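Local coordinates for 178aa long hypothetical molybdenum cofactor biosynthesis protein B (Sulfolobus tokodaii, PDB 3IWT), which is of unproven function but probably binds molybdopterin or a precursor during molybdenum cofactor biosynthesis, at residues A[116-119]-A[120-124]. Sequence-based numbering, arbitrary orientation.
Sequences DVFR and LVSFN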
loop_
_atom_site.group_PDB
_atom_site.type_symbol
_atom_site.label_atom_id
_atom_site.label_comp_id
_atom_site.label_asym_id
_atom_site.label_seq_id
_atom_site.Cartn_x
_atom_site.Cartn_y
_atom_site.Cartn_z
ATOM N N ASP A 116 17.401 0.002 8.210
ATOM C CA ASP A 116 18.177 1.224 8.473
ATOM C C ASP A 116 19.344 1.056 9.447
ATOM O O ASP A 116 20.409 1.674 9.279
ATOM C CB ASP A 116 17.254 2.416 8.852
ATOM C CG ASP A 116 16.293 2.090 9.960
ATOM O OD1 ASP A 116 15.232 1.517 9.633
ATOM O OD2 ASP A 116 16.592 2.395 11.148
ATOM N N VAL A 117 19.170 0.218 10.472
ATOM C CA VAL A 117 20.268 -0.049 11.395
ATOM C C VAL A 117 21.416 -0.815 10.700
ATOM O O VAL A 117 22.588 -0.540 10.957
ATOM C CB VAL A 117 19.801 -0.743 12.676
ATOM C CG1 VAL A 117 21.018 -1.040 13.593
ATOM C CG2 VAL A 117 18.772 0.127 13.397
ATOM N N PHE A 118 21.084 -1.721 9.784
ATOM C CA PHE A 118 22.119 -2.373 8.996
ATOM C C PHE A 118 22.851 -1.368 8.105
ATOM O O PHE A 118 24.074 -1.420 7.964
ATOM C CB PHE A 118 21.588 -3.530 8.147
ATOM C CG PHE A 118 22.679 -4.203 7.330
ATOM C CD1 PHE A 118 23.670 -4.951 7.959
ATOM C CD2 PHE A 118 22.756 -4.017 5.945
ATOM C CE1 PHE A 118 24.689 -5.543 7.217
ATOM C CE2 PHE A 118 23.778 -4.613 5.198
ATOM C CZ PHE A 118 24.745 -5.358 5.838
ATOM N N ARG A 119 22.104 -0.441 7.518
ATOM C CA ARG A 119 22.727 0.601 6.703
ATOM C C ARG A 119 23.594 1.538 7.568
ATOM O O ARG A 119 24.646 1.999 7.115
ATOM C CB ARG A 119 21.683 1.360 5.896
ATOM C CG ARG A 119 21.132 0.527 4.769
ATOM C CD ARG A 119 20.176 1.291 3.865
ATOM N NE ARG A 119 18.876 1.609 4.439
ATOM C CZ ARG A 119 17.745 0.962 4.182
ATOM N NH1 ARG A 119 17.739 -0.132 3.441
ATOM N NH2 ARG A 119 16.602 1.406 4.686
ATOM N N LEU A 120 23.194 1.749 8.823
ATOM C CA LEU A 120 23.975 2.579 9.760
ATOM C C LEU A 120 25.368 1.963 10.046
ATOM O O LEU A 120 26.397 2.627 9.911
ATOM C CB LEU A 120 23.159 2.797 11.062
ATOM C CG LEU A 120 23.726 3.555 12.276
ATOM C CD1 LEU A 120 22.578 3.724 13.263
ATOM C CD2 LEU A 120 24.870 2.827 12.973
ATOM N N VAL A 121 25.394 0.696 10.444
ATOM C CA VAL A 121 26.656 0.011 10.712
ATOM C C VAL A 121 27.493 -0.174 9.430
ATOM O O VAL A 121 28.724 -0.097 9.477
ATOM C CB VAL A 121 26.442 -1.313 11.477
ATOM C CG1 VAL A 121 25.673 -1.062 12.795
ATOM C CG2 VAL A 121 25.728 -2.302 10.628
ATOM N N SER A 122 26.831 -0.369 8.293
ATOM C CA SER A 122 27.500 -0.457 6.980
ATOM C C SER A 122 28.157 0.850 6.598
ATOM O O SER A 122 29.356 0.883 6.195
ATOM C CB SER A 122 26.492 -0.856 5.890
ATOM O OG SER A 122 26.095 -2.209 6.061
ATOM N N PHE A 123 27.428 1.951 6.790
ATOM C CA PHE A 123 27.986 3.299 6.546
ATOM C C PHE A 123 29.279 3.563 7.326
ATOM O O PHE A 123 30.175 4.274 6.844
ATOM C CB PHE A 123 26.976 4.395 6.897
ATOM C CG PHE A 123 27.422 5.788 6.489
ATOM C CD1 PHE A 123 27.273 6.229 5.182
ATOM C CD2 PHE A 123 28.033 6.621 7.404
ATOM C CE1 PHE A 123 27.730 7.503 4.795
ATOM C CE2 PHE A 123 28.477 7.902 7.037
ATOM C CZ PHE A 123 28.321 8.330 5.739
ATOM N N ASN A 124 29.340 3.042 8.551
ATOM C CA ASN A 124 30.524 3.148 9.376
ATOM C C ASN A 124 31.703 2.346 8.886
ATOM O O ASN A 124 32.802 2.618 9.301
ATOM C CB ASN A 124 30.272 2.693 10.812
ATOM C CG ASN A 124 29.417 3.645 11.571
ATOM O OD1 ASN A 124 29.339 4.825 11.251
ATOM N ND2 ASN A 124 28.783 3.141 12.627
#
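L120 N donates to D116 O at 2.8 Å, the first of four consecutive i to i+4 backbone bonds that join 116-119 to 120-123 within helix 112-123. V121 N follows with a nearly straight bond to V117 O (3.1 Å, 170° at the hydrogen). V121 CG2 lies 3.3 Å from F118 O and obliquely to the F118 ring.

S122 makes the main side-chain contact. Its OG is anti to the carbonyl carbon and beside the backbone N (chi1 -70°), which turns it back to F118 O. S122 N and OG both donate to that oxygen, from opposite faces of the carbonyl plane. This serine-to-carbonyl bond, four residues back, is common in helices. S122 OG is 2.9 Å from F118 O and sits above the carbonyl plane. S122 OG also lies over one face of the F118 ring, 3.4 Å from F118 CZ. With an alanine at F118, the ring beside S122 OG is lost, and a gap would probably open against A160 and L164. F123 N donates to R119 O at 2.8 Å, and N124 N carries the pattern on to L120 O.

R119 and D116 form salt bridges with D116 and R119 of neighbouring subunits, and R119 NH1 also bonds T135 O. The helix is thus wedged between its own chain and the oligomer interface: F118 and S122 pack on helix 154-176, V117 touches both that helix and F123 of another subunit, and D116, R119, L120, V121 and F123 meet neighbouring subunits, L120 packing on its own counterpart.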